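5,10-methylenetetrahydrofolate dehydrogenase (Bombyx mori, PDB 5ZF1) oxidises 5,10-methylenetetrahydrofolate to 5,10-methenyltetrahydrofolate, probably with NADP+ as the hydride acceptor, in the one-carbon metabolism of the silkworm. Local coordinates at the interface of chains A and B. Sequence-based numbering; all coordinates share one arbitrary frame. Chains: chain A/B, 5,10-methylenetetrahydrofolate dehydrogenase.

All four contacts belong to one two-fold interface between chains A and B. Contact 1 and contact 2 lie about 11 Å apart, centre to centre of their C-alpha atoms, and share A:Ser180, just past helix 171-179. Contact 2 and contact 3 are about 10 Å apart and share A:Thr193, at the start of strand 193-197. Contact 4 sits about 22 Å from contact 2 and repeats its Arg166-Asp191 pairing with the chains exchanged. A methionine-cysteine core, flanking ion pairs and a strand-to-strand bridge thus join the two NAD(P)-binding domains, an arrangement consistent with the dimer expected of this family.

Contact 1: the interface of chains A and B. Residues chain A 131, 133, 172, 176, 180; chain B 127, 131, 168, 172, 176.
The ammonium nitrogen NZ of B:Lys168 reaches into chain A and is held by several oxygens. It donates to the backbone carbonyl O of A:Cys131 at 2.9 Å, arriving well above the carbonyl plane. It also forms a salt bridge with the carboxylate OD1 of A:Asp133 at 2.9 Å, again from above the plane, the two side chains crossing at about a right angle. A weak bond from NZ to the hydroxyl OG of A:Ser180, 3.3 Å long, adds a further partner. That hydroxyl is itself held by its bond to the carbonyl O of A:Met176 at 2.7 Å, tilted from the carbonyl plane. The lysine bends at chi2 (-54°) and then runs straight to NZ. An alanine here would probably leave the carboxylate of A:Asp133 without its charged mate and open a gap beside the carbonyl of A:Cys131. Next to this polar grip lies a sulfur-rich core. The thiols of A:Cys131 and B:Cys131 meet, SG to SG, at 3.5 Å, unbonded. A:Met176 and B:Met176, each bent at chi2 and chi3, cross at about a right angle, their CE methyls meeting 3.5 Å apart. CE of A:Met176 also packs on CG of B:Met172, 4.0 Å away. Helices 124-131 and 171-179 of chain A thus meet helices 124-131 and 171-178 of chain B around an apolar centre, closed at its rim by the ion pair, which probably helps hold the dimer together.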
loop_
_atom_site.group_PDB
_atom_site.type_symbol
_atom_site.label_atom_id
_atom_site.label_comp_id
_atom_site.label_asym_id
_atom_site.label_seq_id
_atom_site.Cartn_x
_atom_site.Cartn_y
_atom_site.Cartn_z
ATOM N N CYS A 131 2.553 4.730 -1.136
ATOM C CA CYS A 131 1.674 3.781 -1.807
ATOM C C CYS A 131 1.023 4.351 -3.058
ATOM O O CYS A 131 0.531 3.572 -3.879
ATOM C CB CYS A 131 0.613 3.294 -0.834
ATOM S SG CYS A 131 1.359 2.284 0.476
ATOM N N ASP A 133 2.928 6.357 -5.013
ATOM C CA ASP A 133 4.126 6.575 -5.830
ATOM C C ASP A 133 4.523 8.041 -5.879
ATOM O O ASP A 133 5.013 8.520 -6.906
ATOM C CB ASP A 133 3.959 6.031 -7.251
ATOM C CG ASP A 133 3.854 4.523 -7.299
ATOM O OD1 ASP A 133 3.954 3.845 -6.243
ATOM O OD2 ASP A 133 3.667 4.007 -8.419
ATOM N N MET A 172 5.602 -4.783 3.405
ATOM C CA MET A 172 4.655 -4.066 2.553
ATOM C C MET A 172 5.340 -3.007 1.696
ATOM O O MET A 172 5.115 -2.994 0.472
ATOM C CB MET A 172 3.531 -3.454 3.408
ATOM C CG MET A 172 2.468 -2.730 2.572
ATOM S SD MET A 172 2.871 -1.044 2.123
ATOM C CE MET A 172 2.759 -0.235 3.716
ATOM N N MET A 176 5.571 -2.918 -2.406
ATOM C CA MET A 176 4.975 -1.768 -3.079
ATOM C C MET A 176 5.941 -1.186 -4.104
ATOM O O MET A 176 5.592 -1.024 -5.280
ATOM C CB MET A 176 4.575 -0.716 -2.046
ATOM C CG MET A 176 3.914 0.556 -2.638
ATOM S SD MET A 176 2.303 0.195 -3.415
ATOM C CE MET A 176 1.382 -0.516 -2.061
ATOM N N SER A 180 5.943 -1.421 -8.658
ATOM C CA SER A 180 5.319 -0.178 -9.083
ATOM C C SER A 180 6.036 0.412 -10.298
ATOM O O SER A 180 7.122 -0.013 -10.676
ATOM C CB SER A 180 5.292 0.834 -7.926
ATOM O OG SER A 180 4.198 0.544 -7.041
ATOM N N ILE B 127 -5.667 6.037 2.008
ATOM C CA ILE B 127 -4.894 5.002 1.333
ATOM C C ILE B 127 -3.821 4.468 2.264
ATOM O O ILE B 127 -3.569 3.257 2.323
ATOM C CB ILE B 127 -4.285 5.562 0.034
ATOM C CG1 ILE B 127 -5.389 5.856 -0.990
ATOM C CG2 ILE B 127 -3.234 4.587 -0.546
ATOM C CD1 ILE B 127 -5.981 4.614 -1.628
ATOM N N CYS B 131 -3.231 0.555 3.520
ATOM C CA CYS B 131 -2.038 -0.204 3.191
ATOM C C CYS B 131 -1.317 -0.730 4.424
ATOM O O CYS B 131 -0.575 -1.708 4.319
ATOM C CB CYS B 131 -1.116 0.657 2.318
ATOM S SG CYS B 131 -1.793 0.842 0.637
ATOM N N LYS B 168 -3.432 2.861 -8.975
ATOM C CA LYS B 168 -3.506 3.259 -7.569
ATOM C C LYS B 168 -4.939 3.362 -7.088
ATOM O O LYS B 168 -5.204 3.203 -5.889
ATOM C CB LYS B 168 -2.781 4.589 -7.360
ATOM C CG LYS B 168 -1.315 4.528 -7.681
ATOM C CD LYS B 168 -0.633 3.411 -6.906
ATOM C CE LYS B 168 0.844 3.331 -7.237
ATOM N NZ LYS B 168 1.526 2.347 -6.339
ATOM N N MET B 172 -4.271 -1.570 -7.158
ATOM C CA MET B 172 -3.486 -1.637 -5.932
ATOM C C MET B 172 -4.381 -1.875 -4.712
ATOM O O MET B 172 -4.069 -2.759 -3.899
ATOM C CB MET B 172 -2.622 -0.373 -5.792
ATOM C CG MET B 172 -1.698 -0.362 -4.588
ATOM S SD MET B 172 -2.519 0.270 -3.091
ATOM C CE MET B 172 -2.785 2.007 -3.543
ATOM N N MET B 176 -4.150 -5.093 -2.187
ATOM C CA MET B 176 -3.869 -4.857 -0.773
ATOM C C MET B 176 -4.879 -5.571 0.111
ATOM O O MET B 176 -4.508 -6.185 1.118
ATOM C CB MET B 176 -3.861 -3.354 -0.484
ATOM C CG MET B 176 -3.368 -2.962 0.911
ATOM S SD MET B 176 -1.618 -3.318 1.259
ATOM C CE MET B 176 -0.747 -2.406 -0.006
#

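Contact 2: the interface of chains A and B. Residues chain A 179-181, 191-193; chain B 166, 196, 198, 200.
B:Arg166 belongs to the GRSxxVGxP loop of the NAD(P)-binding domain, and here it crosses the interface to grip A:Asp191. Its CG lies between the backbone N and the carbonyl carbon (chi1 61°), and the chain then extends fully to NE. Both terminal nitrogens point at one carboxylate oxygen, A:Asp191 OD1: NH1 at 2.8 Å on the anti side, NH2 at 3.1 Å nearly along the C-O axis. NH1 also donates, in the guanidinium plane, to the carbonyl O of A:His179 at 2.9 Å. The flat group is sandwiched, with the ring of B:His198 over one face and CB of A:Asp181 3.4 Å above the other. A longer salt bridge runs from NH2 to OD2 of A:Asp181. A leucine in its place would probably leave the carboxylate of A:Asp191 without its charged mate and the carbonyl of A:His179 without this donor. B:His198 uses NE2 to donate to the carbonyl O of A:Ala192 at 2.8 Å, far above the carbonyl plane, while its ND1 accepts the backbone N-H of B:Tyr200; these two bonds fix the ring's rotation. The edge of B:Tyr200 faces A:Asp191 OD1, ring and carboxylate planes being 88° apart. Water joins A:His179 NE2 to the carbonyl of B:Arg166. Over the centre of the imidazole of A:His179 sits the methyl CD1 of B:Ile196, 3.8 Å from the ring centroid.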
loop_
_atom_site.group_PDB
_atom_site.type_symbol
_atom_site.label_atom_id
_atom_site.label_comp_id
_atom_site.label_asym_id
_atom_site.label_seq_id
_atom_site.Cartn_x
_atom_site.Cartn_y
_atom_site.Cartn_z
ATOM N N HIS A 179 6.933 -3.659 -7.329
ATOM C CA HIS A 179 6.011 -3.880 -8.441
ATOM C C HIS A 179 5.594 -2.610 -9.175
ATOM O O HIS A 179 4.955 -2.717 -10.231
ATOM C CB HIS A 179 4.735 -4.611 -7.952
ATOM C CG HIS A 179 3.660 -3.698 -7.449
ATOM N ND1 HIS A 179 3.514 -3.387 -6.114
ATOM C CD2 HIS A 179 2.671 -3.034 -8.098
ATOM C CE1 HIS A 179 2.494 -2.561 -5.958
ATOM N NE2 HIS A 179 1.958 -2.334 -7.148
ATOM N N SER A 180 5.943 -1.421 -8.658
ATOM C CA SER A 180 5.319 -0.178 -9.083
ATOM C C SER A 180 6.036 0.412 -10.298
ATOM O O SER A 180 7.122 -0.013 -10.676
ATOM C CB SER A 180 5.292 0.834 -7.926
ATOM O OG SER A 180 4.198 0.544 -7.041
ATOM N N ASP A 181 5.382 1.393 -10.917
ATOM C CA ASP A 181 5.840 1.988 -12.186
ATOM C C ASP A 181 6.918 3.038 -11.940
ATOM O O ASP A 181 6.646 4.064 -11.309
ATOM C CB ASP A 181 4.645 2.622 -12.884
ATOM C CG ASP A 181 4.912 2.968 -14.339
ATOM O OD1 ASP A 181 6.094 3.159 -14.719
ATOM O OD2 ASP A 181 3.917 3.064 -15.085
ATOM N N ASP A 191 9.042 -2.159 -11.375
ATOM C CA ASP A 191 8.341 -2.780 -12.507
ATOM C C ASP A 191 8.531 -4.293 -12.568
ATOM O O ASP A 191 8.490 -4.894 -13.657
ATOM C CB ASP A 191 8.762 -2.142 -13.846
ATOM C CG ASP A 191 8.223 -0.725 -14.012
ATOM O OD1 ASP A 191 7.003 -0.562 -14.057
ATOM O OD2 ASP A 191 9.029 0.243 -14.111
ATOM N N ALA A 192 8.710 -4.923 -11.416
ATOM C CA ALA A 192 8.714 -6.373 -11.336
ATOM C C ALA A 192 7.294 -6.881 -11.139
ATOM O O ALA A 192 6.408 -6.160 -10.688
ATOM C CB ALA A 192 9.590 -6.862 -10.181
ATOM N N THR A 193 7.098 -8.142 -11.490
ATOM C CA THR A 193 5.896 -8.885 -11.116
ATOM C C THR A 193 6.125 -9.442 -9.726
ATOM O O THR A 193 7.141 -10.100 -9.502
ATOM C CB THR A 193 5.674 -10.029 -12.095
ATOM O OG1 THR A 193 5.568 -9.501 -13.415
ATOM C CG2 THR A 193 4.391 -10.768 -11.775
ATOM N N ARG B 166 -2.229 -2.652 -11.685
ATOM C CA ARG B 166 -1.627 -2.067 -10.488
ATOM C C ARG B 166 -2.056 -0.618 -10.262
ATOM O O ARG B 166 -1.386 0.114 -9.511
ATOM C CB ARG B 166 -0.095 -2.151 -10.557
ATOM C CG ARG B 166 0.495 -1.389 -11.749
ATOM C CD ARG B 166 2.011 -1.514 -11.813
ATOM N NE ARG B 166 2.463 -0.883 -13.062
ATOM C CZ ARG B 166 3.723 -0.851 -13.485
ATOM N NH1 ARG B 166 4.695 -1.391 -12.762
ATOM N NH2 ARG B 166 3.999 -0.268 -14.642
ATOM N N ILE B 196 0.825 -9.578 -8.219
ATOM C CA ILE B 196 0.459 -8.364 -8.931
ATOM C C ILE B 196 1.130 -8.447 -10.293
ATOM O O ILE B 196 2.359 -8.420 -10.376
ATOM C CB ILE B 196 0.929 -7.111 -8.184
ATOM C CG1 ILE B 196 0.255 -7.038 -6.800
ATOM C CG2 ILE B 196 0.595 -5.874 -8.982
ATOM C CD1 ILE B 196 1.030 -6.173 -5.827
ATOM N N HIS B 198 1.073 -6.740 -14.323
ATOM C CA HIS B 198 0.834 -5.389 -14.826
ATOM C C HIS B 198 1.333 -5.292 -16.263
ATOM O O HIS B 198 1.673 -6.297 -16.894
ATOM C CB HIS B 198 1.507 -4.330 -13.945
ATOM C CG HIS B 198 2.956 -4.594 -13.670
ATOM N ND1 HIS B 198 3.939 -4.498 -14.641
ATOM C CD2 HIS B 198 3.591 -4.944 -12.524
ATOM C CE1 HIS B 198 5.114 -4.782 -14.099
ATOM N NE2 HIS B 198 4.926 -5.070 -12.820
ATOM N N TYR B 200 3.940 -4.535 -17.739
ATOM C CA TYR B 200 5.253 -5.025 -18.144
ATOM C C TYR B 200 5.501 -6.492 -17.784
ATOM O O TYR B 200 6.600 -6.994 -18.011
ATOM C CB TYR B 200 6.347 -4.139 -17.541
ATOM C CG TYR B 200 6.290 -2.686 -17.991
ATOM C CD1 TYR B 200 6.258 -2.353 -19.344
ATOM C CD2 TYR B 200 6.306 -1.649 -17.053
ATOM C CE1 TYR B 200 6.221 -1.032 -19.739
ATOM C CE2 TYR B 200 6.269 -0.298 -17.452
ATOM C CZ TYR B 200 6.221 -0.013 -18.796
ATOM O OH TYR B 200 6.198 1.307 -19.229
HETATM O O HOH W 1 4.261 2.989 -17.890
HETATM O O HOH W 2 0.772 0.191 -7.911
#

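Contact 3: the interface of chains A and B. Residues chain A 160-161, 193-195, 209, 212; chain B 194-195, 209.
A:Thr195 and B:Thr195 adopt the same rotamer, OG1 anti to the carbonyl carbon (chi1 -58° in both), which turns their hydroxyls toward each other. They meet in a hydrogen bond of 2.7 Å between OG1 and OG1, its direction not settled, where the two strands 193-197 form an antiparallel bridge. CG2 of each threonine, anti to its backbone N, lies over the centre of the Tyr209 ring of its own chain, 3.7 Å above the plane. Each hydroxyl is tied further by water: A:Thr195 OG1 shares water 3 with B:Tyr209 OH and the carbonyl O of A:Ala161, and B:Thr195 OG1 shares water 4 with A:Tyr209 OH. Water 5 carries A:Tyr209 OH on to the carbonyl O of B:Tyr209. The phenol OH of B:Tyr209 comes in over the amide face of A:Asn160; any bond to OD1, 3.1 Å away, is poorly directed and doubtful. A:Asn160 is steadied by ND2 donating to the carbonyl O of A:Asn212 at 3.1 Å. CG2 of A:Thr193 lies over the rim of the B:Tyr209 ring, 3.5 Å from CE2, on the face that also carries CG2 of B:Thr195. Pairing strands 193-197 across the two-fold axis, through the bridge at Thr195, probably joins the sheets of the two subunits.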
loop_
_atom_site.group_PDB
_atom_site.type_symbol
_atom_site.label_atom_id
_atom_site.label_comp_id
_atom_site.label_asym_id
_atom_site.label_seq_id
_atom_site.Cartn_x
_atom_site.Cartn_y
_atom_site.Cartn_z
ATOM N N ASN A 160 10.128 -12.052 -12.372
ATOM C CA ASN A 160 9.326 -12.678 -11.311
ATOM C C ASN A 160 9.978 -12.473 -9.950
ATOM O O ASN A 160 11.081 -12.978 -9.708
ATOM C CB ASN A 160 9.212 -14.186 -11.554
ATOM C CG ASN A 160 8.269 -14.557 -12.689
ATOM O OD1 ASN A 160 7.697 -13.703 -13.373
ATOM N ND2 ASN A 160 8.102 -15.868 -12.890
ATOM N N ALA A 161 9.280 -11.810 -9.025
ATOM C CA ALA A 161 9.821 -11.587 -7.691
ATOM C C ALA A 161 8.837 -12.094 -6.656
ATOM O O ALA A 161 7.629 -12.052 -6.878
ATOM C CB ALA A 161 10.098 -10.121 -7.416
ATOM N N THR A 193 7.098 -8.142 -11.490
ATOM C CA THR A 193 5.896 -8.885 -11.116
ATOM C C THR A 193 6.125 -9.442 -9.726
ATOM O O THR A 193 7.141 -10.100 -9.502
ATOM C CB THR A 193 5.674 -10.029 -12.095
ATOM O OG1 THR A 193 5.568 -9.501 -13.415
ATOM C CG2 THR A 193 4.391 -10.768 -11.775
ATOM N N VAL A 194 5.205 -9.189 -8.790
ATOM C CA VAL A 194 5.483 -9.457 -7.382
ATOM C C VAL A 194 4.419 -10.370 -6.794
ATOM O O VAL A 194 3.230 -10.062 -6.866
ATOM C CB VAL A 194 5.567 -8.167 -6.554
ATOM C CG1 VAL A 194 5.809 -8.503 -5.091
ATOM C CG2 VAL A 194 6.746 -7.339 -7.071
ATOM N N THR A 195 4.857 -11.468 -6.203
ATOM C CA THR A 195 3.979 -12.305 -5.389
ATOM C C THR A 195 4.312 -12.058 -3.932
ATOM O O THR A 195 5.479 -12.153 -3.538
ATOM C CB THR A 195 4.168 -13.786 -5.713
ATOM O OG1 THR A 195 3.922 -14.018 -7.097
ATOM C CG2 THR A 195 3.205 -14.644 -4.837
ATOM N N TYR A 209 6.010 -20.850 -5.620
ATOM C CA TYR A 209 6.306 -19.464 -6.019
ATOM C C TYR A 209 7.802 -19.178 -5.932
ATOM O O TYR A 209 8.370 -18.520 -6.812
ATOM C CB TYR A 209 5.532 -18.483 -5.141
ATOM C CG TYR A 209 4.092 -18.321 -5.557
ATOM C CD1 TYR A 209 3.777 -17.760 -6.767
ATOM C CD2 TYR A 209 3.051 -18.750 -4.741
ATOM C CE1 TYR A 209 2.476 -17.607 -7.177
ATOM C CE2 TYR A 209 1.742 -18.598 -5.129
ATOM C CZ TYR A 209 1.458 -18.016 -6.355
ATOM O OH TYR A 209 0.158 -17.869 -6.781
ATOM N N ASN A 212 9.787 -20.432 -8.837
ATOM C CA ASN A 212 9.444 -19.727 -10.059
ATOM C C ASN A 212 10.073 -18.342 -10.114
ATOM O O ASN A 212 10.000 -17.676 -11.160
ATOM C CB ASN A 212 7.908 -19.648 -10.144
ATOM C CG ASN A 212 7.398 -19.029 -11.410
ATOM O OD1 ASN A 212 6.614 -18.072 -11.366
ATOM N ND2 ASN A 212 7.815 -19.568 -12.549
ATOM N N VAL B 194 -1.025 -13.218 -3.144
ATOM C CA VAL B 194 -1.425 -12.347 -4.255
ATOM C C VAL B 194 -0.225 -12.116 -5.151
ATOM O O VAL B 194 0.851 -11.780 -4.657
ATOM C CB VAL B 194 -1.956 -10.998 -3.744
ATOM C CG1 VAL B 194 -2.274 -10.069 -4.901
ATOM C CG2 VAL B 194 -3.213 -11.192 -2.908
ATOM N N THR B 195 -0.408 -12.293 -6.458
ATOM C CA THR B 195 0.588 -11.864 -7.441
ATOM C C THR B 195 0.028 -10.645 -8.144
ATOM O O THR B 195 -1.114 -10.672 -8.603
ATOM C CB THR B 195 0.864 -12.960 -8.470
ATOM O OG1 THR B 195 1.303 -14.148 -7.802
ATOM C CG2 THR B 195 1.929 -12.475 -9.499
ATOM N N TYR B 209 1.271 -17.610 -14.355
ATOM C CA TYR B 209 0.645 -17.233 -13.084
ATOM C C TYR B 209 -0.854 -17.510 -13.101
ATOM O O TYR B 209 -1.422 -17.961 -12.092
ATOM C CB TYR B 209 0.893 -15.762 -12.790
ATOM C CG TYR B 209 2.275 -15.398 -12.272
ATOM C CD1 TYR B 209 2.732 -15.843 -11.046
ATOM C CD2 TYR B 209 3.104 -14.547 -13.021
ATOM C CE1 TYR B 209 3.975 -15.463 -10.566
ATOM C CE2 TYR B 209 4.339 -14.163 -12.557
ATOM C CZ TYR B 209 4.774 -14.627 -11.340
ATOM O OH TYR B 209 5.991 -14.235 -10.879
HETATM O O HOH W 3 6.240 -14.053 -8.258
HETATM O O HOH W 4 -0.656 -15.487 -6.752
HETATM O O HOH W 5 0.086 -18.208 -9.743
#

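Contact 4: the interface of chains A and B. Residues chain A 166, 199-200; chain B 157, 180-181, 183-184, 191.
Charge pairing links A:Arg166 and A:Arg199 to two aspartates of chain B. NH1 of A:Arg166 donates to the carboxylate OD1 of B:Asp191 at 2.8 Å, on its anti side, in a nearly straight bond (169° at the hydrogen); NH2 adds a weak one to the same oxygen. This arginine has CG anti to the carbonyl carbon (chi1 -63°) and its chain bends at chi3, a different route from that of its twin in chain B. NH1 of A:Arg199 forms a salt bridge with OD2 of B:Asp181 at 2.7 Å, reaching it from above the carboxylate plane, with NH2 only weakly bonded. The two arginines touch as well: NH2 of A:Arg166 lies 3.3 Å above the guanidinium plane of A:Arg199, near its rim. The repulsion between these like charges is probably offset by the aspartates. Aromatic packing centres on A:Tyr200. One face of its ring takes the tip of B:Phe157, CZ to CG of the tyrosine 3.3 Å, offset toward the rim, and CG of A:Arg199 lies over the centre of the other face at 3.7 Å. The ring edge meets OD1 of B:Asp181 and OD1 of B:Asp191, the latter 3.2 Å from CD2. Poorly ordered B:Arg183 gives a weak bond to the phenol. Ion pairs around a sandwiched tyrosine thus probably tie the loops after strands 160-164 (A:Arg166) and 193-197 (A:Arg199, A:Tyr200) to the partner subunit.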
loop_
_atom_site.group_PDB
_atom_site.type_symbol
_atom_site.label_atom_id
_atom_site.label_comp_id
_atom_site.label_asym_id
_atom_site.label_seq_id
_atom_site.Cartn_x
_atom_site.Cartn_y
_atom_site.Cartn_z
ATOM N N ARG A 166 4.447 -9.535 5.124
ATOM C CA ARG A 166 3.553 -8.413 4.880
ATOM C C ARG A 166 3.752 -7.267 5.854
ATOM O O ARG A 166 2.881 -6.400 5.941
ATOM C CB ARG A 166 2.093 -8.852 5.005
ATOM C CG ARG A 166 1.603 -9.868 4.046
ATOM C CD ARG A 166 0.186 -10.284 4.463
ATOM N NE ARG A 166 0.154 -11.146 5.650
ATOM C CZ ARG A 166 -0.923 -11.831 6.034
ATOM N NH1 ARG A 166 -2.050 -11.734 5.332
ATOM N NH2 ARG A 166 -0.892 -12.608 7.107
ATOM N N ARG A 199 2.388 -15.770 6.248
ATOM C CA ARG A 199 2.346 -16.883 7.186
ATOM C C ARG A 199 1.229 -17.860 6.885
ATOM O O ARG A 199 1.253 -18.982 7.402
ATOM C CB ARG A 199 2.187 -16.378 8.618
ATOM C CG ARG A 199 0.842 -15.782 8.959
ATOM C CD ARG A 199 0.863 -15.262 10.395
ATOM N NE ARG A 199 1.131 -13.827 10.417
ATOM C CZ ARG A 199 0.181 -12.895 10.401
ATOM N NH1 ARG A 199 -1.100 -13.251 10.398
ATOM N NH2 ARG A 199 0.505 -11.610 10.415
ATOM N N TYR A 200 0.241 -17.476 6.090
ATOM C CA TYR A 200 -0.820 -18.431 5.773
ATOM C C TYR A 200 -0.699 -18.989 4.363
ATOM O O TYR A 200 -1.572 -19.750 3.938
ATOM C CB TYR A 200 -2.192 -17.795 5.976
ATOM C CG TYR A 200 -2.438 -17.350 7.394
ATOM C CD1 TYR A 200 -2.259 -18.231 8.469
ATOM C CD2 TYR A 200 -2.835 -16.042 7.673
ATOM C CE1 TYR A 200 -2.488 -17.811 9.778
ATOM C CE2 TYR A 200 -3.075 -15.617 8.981
ATOM C CZ TYR A 200 -2.888 -16.506 10.026
ATOM O OH TYR A 200 -3.111 -16.095 11.322
ATOM N N PHE B 157 -8.535 -17.465 1.706
ATOM C CA PHE B 157 -7.502 -17.735 2.702
ATOM C C PHE B 157 -6.512 -18.790 2.216
ATOM O O PHE B 157 -6.886 -19.949 1.998
ATOM C CB PHE B 157 -8.187 -18.196 4.002
ATOM C CG PHE B 157 -7.269 -18.267 5.162
ATOM C CD1 PHE B 157 -6.423 -19.359 5.323
ATOM C CD2 PHE B 157 -7.282 -17.262 6.129
ATOM C CE1 PHE B 157 -5.559 -19.427 6.391
ATOM C CE2 PHE B 157 -6.431 -17.335 7.208
ATOM C CZ PHE B 157 -5.570 -18.410 7.334
ATOM N N SER B 180 -4.922 -8.947 2.905
ATOM C CA SER B 180 -5.031 -8.411 4.255
ATOM C C SER B 180 -5.028 -9.561 5.251
ATOM O O SER B 180 -5.383 -10.689 4.915
ATOM C CB SER B 180 -6.279 -7.540 4.399
ATOM O OG SER B 180 -7.396 -8.105 3.738
ATOM N N ASP B 181 -4.545 -9.285 6.462
ATOM C CA ASP B 181 -4.625 -10.240 7.565
ATOM C C ASP B 181 -5.914 -9.970 8.322
ATOM O O ASP B 181 -6.127 -8.861 8.822
ATOM C CB ASP B 181 -3.418 -10.140 8.494
ATOM C CG ASP B 181 -3.464 -11.177 9.625
ATOM O OD1 ASP B 181 -4.275 -12.119 9.534
ATOM O OD2 ASP B 181 -2.696 -11.043 10.598
ATOM N N ARG B 183 -6.902 -10.800 11.198
ATOM C CA ARG B 183 -6.769 -10.495 12.621
ATOM C C ARG B 183 -6.572 -9.008 12.871
ATOM O O ARG B 183 -6.906 -8.515 13.954
ATOM C CB ARG B 183 -5.600 -11.273 13.230
ATOM C CG ARG B 183 -5.304 -12.592 12.556
ATOM C CD ARG B 183 -6.384 -13.630 12.839
ATOM N NE ARG B 183 -6.447 -14.068 14.236
ATOM C CZ ARG B 183 -5.480 -14.725 14.875
ATOM N NH1 ARG B 183 -4.338 -15.017 14.260
ATOM N NH2 ARG B 183 -5.652 -15.094 16.139
ATOM N N HIS B 184 -6.034 -8.283 11.893
ATOM C CA HIS B 184 -5.733 -6.878 12.106
ATOM C C HIS B 184 -7.013 -6.071 12.315
ATOM O O HIS B 184 -8.116 -6.485 11.940
ATOM C CB HIS B 184 -4.920 -6.324 10.936
ATOM C CG HIS B 184 -3.505 -6.805 10.920
ATOM N ND1 HIS B 184 -2.568 -6.350 10.018
ATOM C CD2 HIS B 184 -2.864 -7.704 11.706
ATOM C CE1 HIS B 184 -1.412 -6.950 10.246
ATOM N NE2 HIS B 184 -1.565 -7.776 11.266
ATOM N N ASP B 191 -6.350 -12.749 3.288
ATOM C CA ASP B 191 -5.242 -13.684 3.508
ATOM C C ASP B 191 -4.948 -14.554 2.286
ATOM O O ASP B 191 -4.431 -15.657 2.408
ATOM C CB ASP B 191 -5.512 -14.569 4.748
ATOM C CG ASP B 191 -5.281 -13.823 6.053
ATOM O OD1 ASP B 191 -4.126 -13.409 6.275
ATOM O OD2 ASP B 191 -6.239 -13.631 6.856
#